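Local coordinates for 3-hydroxy-3-methylglutaryl-CoA lyase (PDB 6NDS), which belongs to the HMGL-like family of TIM-barrel proteins and is modelled here with coenzyme A and a zinc ion, at residues E73-I78 / A102-L107; T116-L119 / R123-K126; D277-I282 / A303-D308. One frame throughout, in Å; residues are numbered along the deposited sequence.

Contact 1: E73-I78 / A102-L107; sequences EVFTGI and ANANEL. With EDO (1,2-ethanediol), chain G.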
loop_
_atom_site.group_PDB
_atom_site.type_symbol
_atom_site.label_atom_id
_atom_site.label_comp_id
_atom_site.label_asym_id
_atom_site.label_seq_id
_atom_site.Cartn_x
_atom_site.Cartn_y
_atom_site.Cartn_z
ATOM N N GLU A 73 13.562 -31.670 6.683
ATOM C CA GLU A 73 12.561 -32.215 7.595
ATOM C C GLU A 73 11.206 -31.557 7.376
ATOM O O GLU A 73 10.171 -32.218 7.506
ATOM C CB GLU A 73 13.026 -32.066 9.045
ATOM C CG GLU A 73 12.058 -32.639 10.094
ATOM C CD GLU A 73 11.768 -34.131 9.916
ATOM O OE1 GLU A 73 12.575 -34.843 9.287
ATOM O OE2 GLU A 73 10.726 -34.597 10.420
ATOM N N VAL A 74 11.188 -30.273 7.010
ATOM C CA VAL A 74 9.910 -29.634 6.704
ATOM C C VAL A 74 9.245 -30.319 5.515
ATOM O O VAL A 74 8.055 -30.671 5.558
ATOM C CB VAL A 74 10.105 -28.130 6.462
ATOM C CG1 VAL A 74 8.815 -27.530 5.940
ATOM C CG2 VAL A 74 10.530 -27.443 7.768
ATOM N N PHE A 75 10.003 -30.520 4.430
ATOM C CA PHE A 75 9.436 -31.155 3.244
ATOM C C PHE A 75 9.041 -32.596 3.515
ATOM O O PHE A 75 8.081 -33.089 2.914
ATOM C CB PHE A 75 10.416 -31.091 2.068
ATOM C CG PHE A 75 10.327 -29.811 1.265
ATOM C CD1 PHE A 75 9.621 -29.770 0.064
ATOM C CD2 PHE A 75 10.936 -28.654 1.717
ATOM C CE1 PHE A 75 9.534 -28.586 -0.672
ATOM C CE2 PHE A 75 10.859 -27.468 0.985
ATOM C CZ PHE A 75 10.159 -27.436 -0.205
ATOM N N THR A 76 9.762 -33.274 4.421
ATOM C CA THR A 76 9.437 -34.642 4.821
ATOM C C THR A 76 8.121 -34.698 5.582
ATOM O O THR A 76 7.331 -35.638 5.412
ATOM C CB THR A 76 10.568 -35.199 5.699
ATOM O OG1 THR A 76 11.729 -35.405 4.904
ATOM C CG2 THR A 76 10.163 -36.525 6.377
ATOM N N GLY A 77 7.874 -33.695 6.425
ATOM C CA GLY A 77 6.841 -33.753 7.432
ATOM C C GLY A 77 5.486 -33.207 7.038
ATOM O O GLY A 77 4.485 -33.582 7.655
ATOM N N ILE A 78 5.423 -32.339 6.020
ATOM C CA ILE A 78 4.157 -31.702 5.674
ATOM C C ILE A 78 3.205 -32.712 5.039
ATOM O O ILE A 78 3.613 -33.731 4.463
ATOM C CB ILE A 78 4.379 -30.498 4.736
ATOM C CG1 ILE A 78 5.181 -30.908 3.493
ATOM C CG2 ILE A 78 5.062 -29.349 5.494
ATOM C CD1 ILE A 78 5.227 -29.796 2.416
ATOM N N ALA A 102 14.289 -34.598 -0.964
ATOM C CA ALA A 102 13.147 -34.246 -0.125
ATOM C C ALA A 102 11.832 -34.223 -0.896
ATOM O O ALA A 102 10.793 -33.874 -0.320
ATOM C CB ALA A 102 13.390 -32.888 0.541
ATOM N N ASN A 103 11.854 -34.590 -2.177
ATOM C CA ASN A 103 10.661 -34.644 -3.021
ATOM C C ASN A 103 9.961 -33.290 -3.098
ATOM O O ASN A 103 8.730 -33.200 -3.047
ATOM C CB ASN A 103 9.684 -35.730 -2.561
ATOM C CG ASN A 103 8.591 -35.985 -3.582
ATOM O OD1 ASN A 103 8.822 -35.872 -4.789
ATOM N ND2 ASN A 103 7.390 -36.296 -3.106
ATOM N N ALA A 104 10.742 -32.224 -3.225
ATOM C CA ALA A 104 10.148 -30.970 -3.663
ATOM C C ALA A 104 9.502 -31.184 -5.030
ATOM O O ALA A 104 10.041 -31.904 -5.878
ATOM C CB ALA A 104 11.206 -29.870 -3.732
ATOM N N ASN A 105 8.305 -30.614 -5.225
ATOM C CA ASN A 105 7.618 -30.803 -6.500
ATOM C C ASN A 105 8.214 -29.937 -7.594
ATOM O O ASN A 105 8.082 -30.261 -8.782
ATOM C CB ASN A 105 6.130 -30.461 -6.400
ATOM C CG ASN A 105 5.375 -31.314 -5.391
ATOM O OD1 ASN A 105 4.480 -30.812 -4.707
ATOM N ND2 ASN A 105 5.708 -32.610 -5.307
ATOM N N GLU A 106 8.819 -28.820 -7.212
ATOM C CA GLU A 106 9.359 -27.859 -8.159
ATOM C C GLU A 106 10.576 -27.195 -7.537
ATOM O O GLU A 106 10.574 -26.867 -6.346
ATOM C CB GLU A 106 8.302 -26.819 -8.533
ATOM C CG GLU A 106 8.726 -25.788 -9.569
ATOM C CD GLU A 106 7.519 -25.011 -10.109
ATOM O OE1 GLU A 106 7.231 -23.903 -9.598
ATOM O OE2 GLU A 106 6.845 -25.524 -11.030
ATOM N N LEU A 107 11.616 -27.029 -8.342
ATOM C CA LEU A 107 12.844 -26.377 -7.919
ATOM C C LEU A 107 12.863 -24.967 -8.492
ATOM O O LEU A 107 12.831 -24.795 -9.715
ATOM C CB LEU A 107 14.062 -27.173 -8.391
ATOM C CG LEU A 107 14.531 -28.330 -7.499
ATOM C CD1 LEU A 107 13.426 -29.293 -7.129
ATOM C CD2 LEU A 107 15.686 -29.061 -8.193
HETATM C C1 EDO G . 4.076 -37.253 6.832
HETATM O O1 EDO G . 4.925 -37.189 5.682
HETATM C C2 EDO G . 2.834 -36.415 6.569
HETATM O O2 EDO G . 2.275 -36.785 5.304
#
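Two torsions of F75, chi1 -86° and chi2 -100°, swing its ring off helix 71-77 and past A102 toward A104. The root of the side chain meets A102. F75 CB lies 3.8 Å from A102 CB. The same F75 CB is 3.7 Å from A102 O. Further out, one side of the ring reaches A104: CE1 is 3.7 Å from A104 CB, and CD1 is 4.0 Å from A104 CA. The ring comes at A102 O and A104 CB obliquely. F59 adds a second ring against F75, with the planes at about 50°, and A102 also rests on F59.

The setting is a TIM barrel. Helix 71-77 ends here at G77. Helix 93-101 has just ended in a Schellman motif with positive phi at N103, and A104 and N105 lead into barrel strand 106-112. R80 bridges the two segments, with hydrogen bonds to F75 O and N103 O and a weak one to A102 O. On the helix end, 1,2-ethanediol O1 gives T76 O a hydrogen bond of 2.9 Å. This molecule probably comes from the crystallisation liquor.

No hydrogen bond runs directly between the two segments. The direct contact is apolar and buried, and the small methyl groups of A102 and A104 probably let the backbone pass close to F75. A polar link between the segments is made indirectly, through R80.

Contact 2: T116-L119 / R123-K126; sequences THNL and RMTK. With COA (coenzyme A), chain B.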
loop_
_atom_site.group_PDB
_atom_site.type_symbol
_atom_site.label_atom_id
_atom_site.label_comp_id
_atom_site.label_asym_id
_atom_site.label_seq_id
_atom_site.Cartn_x
_atom_site.Cartn_y
_atom_site.Cartn_z
ATOM N N THR A 116 26.468 -7.354 -8.310
ATOM C CA THR A 116 26.831 -7.095 -6.918
ATOM C C THR A 116 25.921 -7.854 -5.965
ATOM O O THR A 116 26.383 -8.459 -4.989
ATOM C CB THR A 116 26.764 -5.598 -6.613
ATOM O OG1 THR A 116 27.652 -4.882 -7.476
ATOM C CG2 THR A 116 27.146 -5.347 -5.161
ATOM N N HIS A 117 24.610 -7.825 -6.223
ATOM C CA HIS A 117 23.689 -8.547 -5.358
ATOM C C HIS A 117 23.877 -10.058 -5.471
ATOM O O HIS A 117 23.759 -10.775 -4.472
ATOM C CB HIS A 117 22.248 -8.153 -5.684
ATOM C CG HIS A 117 21.246 -8.684 -4.711
ATOM N ND1 HIS A 117 20.548 -9.852 -4.928
ATOM C CD2 HIS A 117 20.826 -8.208 -3.516
ATOM C CE1 HIS A 117 19.744 -10.076 -3.904
ATOM N NE2 HIS A 117 19.889 -9.091 -3.037
ATOM N N ASN A 118 24.150 -10.571 -6.676
ATOM C CA ASN A 118 24.377 -12.008 -6.800
ATOM C C ASN A 118 25.607 -12.438 -6.011
ATOM O O ASN A 118 25.604 -13.496 -5.369
ATOM C CB ASN A 118 24.522 -12.411 -8.270
ATOM C CG ASN A 118 24.051 -13.835 -8.520
ATOM O OD1 ASN A 118 22.863 -14.142 -8.374
ATOM N ND2 ASN A 118 24.979 -14.716 -8.874
ATOM N N LEU A 119 26.669 -11.636 -6.048
ATOM C CA LEU A 119 27.850 -11.951 -5.246
ATOM C C LEU A 119 27.547 -11.854 -3.752
ATOM O O LEU A 119 27.993 -12.699 -2.969
ATOM C CB LEU A 119 29.003 -11.025 -5.628
ATOM C CG LEU A 119 29.656 -11.283 -6.988
ATOM C CD1 LEU A 119 30.493 -10.086 -7.417
ATOM C CD2 LEU A 119 30.515 -12.548 -6.930
ATOM N N ARG A 123 27.342 -15.554 -3.413
ATOM C CA ARG A 123 28.797 -15.675 -3.383
ATOM C C ARG A 123 29.335 -16.232 -4.696
ATOM O O ARG A 123 30.308 -16.992 -4.724
ATOM C CB ARG A 123 29.245 -16.503 -2.179
ATOM C CG ARG A 123 28.955 -15.782 -0.855
ATOM C CD ARG A 123 29.053 -16.705 0.333
ATOM N NE ARG A 123 30.286 -17.481 0.296
ATOM C CZ ARG A 123 31.422 -17.107 0.869
ATOM N NH1 ARG A 123 31.486 -15.960 1.533
ATOM N NH2 ARG A 123 32.496 -17.881 0.778
ATOM N N MET A 124 28.702 -15.837 -5.799
ATOM C CA MET A 124 29.233 -16.167 -7.114
ATOM C C MET A 124 28.660 -15.205 -8.143
ATOM O O MET A 124 27.661 -14.519 -7.902
ATOM C CB MET A 124 28.935 -17.620 -7.506
ATOM C CG MET A 124 27.487 -18.014 -7.422
ATOM S SD MET A 124 27.214 -19.781 -7.736
ATOM C CE MET A 124 25.753 -20.042 -6.745
ATOM N N THR A 125 29.327 -15.153 -9.292
ATOM C CA THR A 125 28.863 -14.317 -10.381
ATOM C C THR A 125 27.615 -14.921 -11.009
ATOM O O THR A 125 27.262 -16.083 -10.771
ATOM C CB THR A 125 29.940 -14.175 -11.454
ATOM O OG1 THR A 125 30.229 -15.469 -12.001
ATOM C CG2 THR A 125 31.224 -13.591 -10.876
ATOM N N LYS A 126 26.948 -14.112 -11.835
ATOM C CA LYS A 126 25.815 -14.620 -12.599
ATOM C C LYS A 126 26.236 -15.767 -13.512
ATOM O O LYS A 126 25.498 -16.748 -13.664
ATOM C CB LYS A 126 25.182 -13.491 -13.407
ATOM C CG LYS A 126 24.460 -12.472 -12.555
ATOM C CD LYS A 126 23.829 -11.389 -13.425
ATOM C CE LYS A 126 24.813 -10.328 -13.819
ATOM N NZ LYS A 126 24.116 -9.262 -14.584
HETATM N N1A COA B . 22.880 -26.246 0.825
HETATM C C2A COA B . 23.622 -26.599 1.884
HETATM N N3A COA B . 24.947 -26.613 2.020
HETATM C C4A COA B . 25.541 -26.191 0.892
HETATM C C5A COA B . 24.921 -25.786 -0.271
HETATM C C6A COA B . 23.514 -25.817 -0.296
HETATM N N6A COA B . 22.789 -25.466 -1.353
HETATM N N7A COA B . 25.868 -25.423 -1.220
HETATM C C8A COA B . 27.024 -25.609 -0.623
HETATM N N9A COA B . 26.887 -26.074 0.662
HETATM C C1B COA B . 27.951 -26.418 1.609
HETATM C C2B COA B . 28.938 -27.465 1.095
HETATM O O2B COA B . 28.482 -28.798 1.172
HETATM C C3B COA B . 30.136 -27.154 1.987
HETATM O O3B COA B . 29.882 -27.567 3.326
HETATM P P3B COA B . 31.269 -27.702 4.149
HETATM O O7A COA B . 31.643 -26.325 4.669
HETATM O O8A COA B . 32.287 -28.232 3.158
HETATM O O9A COA B . 31.002 -28.688 5.271
HETATM C C4B COA B . 30.139 -25.642 1.845
HETATM O O4B COA B . 28.731 -25.278 1.894
HETATM C C5B COA B . 30.689 -25.215 0.509
HETATM O O5B COA B . 30.707 -23.782 0.437
HETATM P P1A COA B . 30.784 -23.137 -1.023
HETATM O O1A COA B . 30.357 -24.133 -2.049
HETATM O O2A COA B . 32.077 -22.408 -1.186
HETATM O O3A COA B . 29.594 -22.080 -0.862
HETATM P P2A COA B . 29.480 -20.720 -0.032
HETATM O O4A COA B . 30.268 -19.668 -0.738
HETATM O O5A COA B . 29.745 -20.973 1.416
HETATM O O6A COA B . 27.907 -20.443 -0.194
HETATM C CBP COA B . 25.829 -20.593 -1.360
HETATM C CCP COA B . 27.329 -20.372 -1.521
HETATM C CDP COA B . 25.113 -20.350 -2.693
HETATM C CEP COA B . 25.581 -22.039 -0.916
HETATM C CAP COA B . 25.331 -19.614 -0.294
HETATM O OAP COA B . 25.769 -18.306 -0.628
HETATM C C9P COA B . 23.818 -19.601 -0.145
HETATM O O9P COA B . 23.233 -20.549 0.370
HETATM N N8P COA B . 23.192 -18.520 -0.582
HETATM C C7P COA B . 21.740 -18.403 -0.624
HETATM C C6P COA B . 21.241 -17.394 0.378
HETATM C C5P COA B . 19.755 -17.147 0.235
HETATM O O5P COA B . 18.962 -18.086 0.191
HETATM N N4P COA B . 19.364 -15.868 0.172
HETATM C C3P COA B . 17.974 -15.435 0.209
HETATM C C2P COA B . 17.159 -16.017 -0.920
HETATM S S1P COA B . 17.914 -15.699 -2.535
#
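N118 and L119 reach the 123-126 segment in different ways. With CG of N118 roughly anti to the backbone N (chi1 -150°), its amide faces the 123-126 segment. Its ND2 donates to M124 O at 2.9 Å, with an N-H...O angle of 137°. The donor stands above the M124 carbonyl plane, 46° out of it. The other end of the amide, OD1, accepts from S112 N, and ND2 also bonds S129 OG. These bonds hold the buried amide at both ends. L119 instead lays a methyl on the backbone: CD2 is 3.5 Å from M124 C and 4.1 Å from T125 CG2.

Helix 115-122 follows barrel strand 106-112, at the C-terminal end of the strand, where TIM barrels carry their sites. R123, just past the end of this helix, has positive phi, and its N gives L119 O a weak bond of 3.0 Å. T125 is the N-cap of helix 126-140.

The R123 side chain leaves the protein contact for coenzyme A. Its guanidinium takes O4A at its edge, near the plane. R123 NE points almost straight at O4A, but their 2.4 Å spacing is very short and its exact value doubtful. K126 leads the other way, with NZ bonded to A113 O and paired with E166.

Contact 3: D277-I282 / A303-D308; sequences DLDALI and AGRNTD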
loop_
_atom_site.group_PDB
_atom_site.type_symbol
_atom_site.label_atom_id
_atom_site.label_comp_id
_atom_site.label_asym_id
_atom_site.label_seq_id
_atom_site.Cartn_x
_atom_site.Cartn_y
_atom_site.Cartn_z
ATOM N N ASP A 277 -9.542 -18.728 0.185
ATOM C CA ASP A 277 -10.593 -18.460 1.181
ATOM C C ASP A 277 -10.142 -17.293 2.071
ATOM O O ASP A 277 -9.381 -17.473 3.024
ATOM C CB ASP A 277 -10.873 -19.735 1.974
ATOM C CG ASP A 277 -11.938 -19.569 3.066
ATOM O OD1 ASP A 277 -12.330 -18.437 3.416
ATOM O OD2 ASP A 277 -12.357 -20.613 3.603
ATOM N N LEU A 278 -10.642 -16.088 1.778
ATOM C CA LEU A 278 -10.119 -14.888 2.432
ATOM C C LEU A 278 -10.414 -14.890 3.929
ATOM O O LEU A 278 -9.541 -14.562 4.745
ATOM C CB LEU A 278 -10.707 -13.643 1.771
ATOM C CG LEU A 278 -10.311 -12.306 2.413
ATOM C CD1 LEU A 278 -8.784 -12.116 2.434
ATOM C CD2 LEU A 278 -10.994 -11.143 1.688
ATOM N N ASP A 279 -11.650 -15.218 4.307
ATOM C CA ASP A 279 -11.997 -15.238 5.729
ATOM C C ASP A 279 -11.063 -16.153 6.509
ATOM O O ASP A 279 -10.564 -15.787 7.580
ATOM C CB ASP A 279 -13.439 -15.690 5.921
ATOM C CG ASP A 279 -14.439 -14.632 5.556
ATOM O OD1 ASP A 279 -14.182 -13.445 5.841
ATOM O OD2 ASP A 279 -15.496 -14.996 4.999
ATOM N N ALA A 280 -10.822 -17.360 5.986
ATOM C CA ALA A 280 -9.961 -18.298 6.694
ATOM C C ALA A 280 -8.522 -17.819 6.716
ATOM O O ALA A 280 -7.800 -18.056 7.696
ATOM C CB ALA A 280 -10.041 -19.682 6.050
ATOM N N LEU A 281 -8.090 -17.147 5.653
ATOM C CA LEU A 281 -6.713 -16.676 5.585
ATOM C C LEU A 281 -6.465 -15.553 6.588
ATOM O O LEU A 281 -5.410 -15.507 7.234
ATOM C CB LEU A 281 -6.406 -16.207 4.167
ATOM C CG LEU A 281 -4.927 -15.928 3.895
ATOM C CD1 LEU A 281 -4.139 -17.241 3.852
ATOM C CD2 LEU A 281 -4.808 -15.140 2.591
ATOM N N ILE A 282 -7.427 -14.638 6.735
ATOM C CA ILE A 282 -7.305 -13.592 7.748
ATOM C C ILE A 282 -7.202 -14.209 9.134
ATOM O O ILE A 282 -6.386 -13.778 9.967
ATOM C CB ILE A 282 -8.485 -12.607 7.648
ATOM C CG1 ILE A 282 -8.381 -11.768 6.366
ATOM C CG2 ILE A 282 -8.548 -11.703 8.900
ATOM C CD1 ILE A 282 -9.665 -11.002 6.035
ATOM N N ALA A 303 -7.497 -4.531 10.518
ATOM C CA ALA A 303 -8.758 -3.819 10.363
ATOM C C ALA A 303 -9.944 -4.740 10.127
ATOM O O ALA A 303 -11.085 -4.333 10.396
ATOM C CB ALA A 303 -8.665 -2.825 9.197
ATOM N N GLY A 304 -9.708 -5.953 9.643
ATOM C CA GLY A 304 -10.781 -6.789 9.151
ATOM C C GLY A 304 -11.270 -6.303 7.798
ATOM O O GLY A 304 -10.952 -5.207 7.340
ATOM N N ARG A 305 -12.055 -7.146 7.138
ATOM C CA ARG A 305 -12.590 -6.796 5.826
ATOM C C ARG A 305 -13.735 -5.788 5.959
ATOM O O ARG A 305 -14.220 -5.494 7.057
ATOM C CB ARG A 305 -13.069 -8.049 5.104
ATOM C CG ARG A 305 -14.200 -8.747 5.839
ATOM C CD ARG A 305 -14.489 -10.095 5.199
ATOM N NE ARG A 305 -14.665 -9.934 3.760
ATOM C CZ ARG A 305 -14.658 -10.938 2.894
ATOM N NH1 ARG A 305 -14.491 -12.182 3.332
ATOM N NH2 ARG A 305 -14.818 -10.693 1.594
ATOM N N ASN A 306 -14.174 -5.257 4.805
ATOM C CA ASN A 306 -15.214 -4.222 4.784
ATOM C C ASN A 306 -16.472 -4.657 5.522
ATOM O O ASN A 306 -17.137 -3.837 6.172
ATOM C CB ASN A 306 -15.589 -3.879 3.342
ATOM C CG ASN A 306 -14.620 -2.912 2.675
ATOM O OD1 ASN A 306 -13.467 -2.783 3.073
ATOM N ND2 ASN A 306 -15.099 -2.228 1.641
ATOM N N THR A 307 -16.847 -5.937 5.391
ATOM C CA THR A 307 -18.116 -6.409 5.924
ATOM C C THR A 307 -18.078 -6.655 7.426
ATOM O O THR A 307 -19.116 -6.981 8.006
ATOM C CB THR A 307 -18.553 -7.691 5.204
ATOM O OG1 THR A 307 -17.500 -8.660 5.261
ATOM C CG2 THR A 307 -18.883 -7.404 3.749
ATOM N N ASP A 308 -16.917 -6.524 8.063
ATOM C CA ASP A 308 -16.829 -6.547 9.525
ATOM C C ASP A 308 -17.302 -5.193 10.039
ATOM O O ASP A 308 -16.521 -4.252 10.185
ATOM C CB ASP A 308 -15.406 -6.850 9.978
ATOM C CG ASP A 308 -15.040 -8.305 9.814
ATOM O OD1 ASP A 308 -15.918 -9.106 9.417
ATOM O OD2 ASP A 308 -13.876 -8.656 10.095
#
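R305 meets the first turn of helix 278-285 through L278 and D279. This contact belongs to the helical C-terminal part of the chain, which follows the last strand of the TIM barrel. On one side is a capped helix start: D277 is the N-cap, and its OD1 accepts from A280 N at 3.2 Å. On the other side the chain leaves helix 299-303.

A303 ends that helix and packs on T219 of the second subunit. G304 comes next, with positive phi, and its O accepts a hydrogen bond from R220 of the second subunit. The dimer partner therefore touches this loop close to where it meets helix 278-285.

R305 carries the contact. With chi1 at 62° and a bend at chi3, its side chain carries the guanidinium to the start of helix 278-285. R305 NH1 forms a salt bridge with D279 OD1 at 2.8 Å, with an N-H...O angle of 155°. OD1 lies in the guanidinium plane, but NH1 meets it from above the carboxylate plane. The two flat groups are turned 58° apart. L278 CD2 lies over one face, offset toward the rim, 3.9 Å from R305 NH2. That NH2 has its own acid, E268, in a second salt bridge. Two carboxylates thus share the guanidinium, which probably fixes its rotation and stabilises its charge. D279, in the first turn of its helix, probably also interacts favourably with the helix dipole.

N306 turns to other neighbours: ND2 donates to M190 O of the second subunit, and its side chain touches E269. The loop makes a type I beta turn from R305 to D308. The turn closes with D308 N bonded to R305 O at 3.1 Å.

How the contacts relate
Contact 1 is the buried one, contact 3 is partly buried and contact 2 lies at the surface. Contacts 1 and 2 hold successive elements: contact 1 includes the start of strand 106-112, and contact 2 includes part of helix 115-122, which follows it. Their centres are about 27 Å apart. Contact 3 lies across the chain's centre from contact 2, about 41 Å between centres, where a helix start meets a loop, both beyond the last strand. The chemistry differs with place. Contact 1 is apolar between its segments. Contact 2 joins side chain to backbone and sends an arginine to coenzyme A. In contact 3 an arginine serves protein carboxylates, and only this contact touches the second subunit.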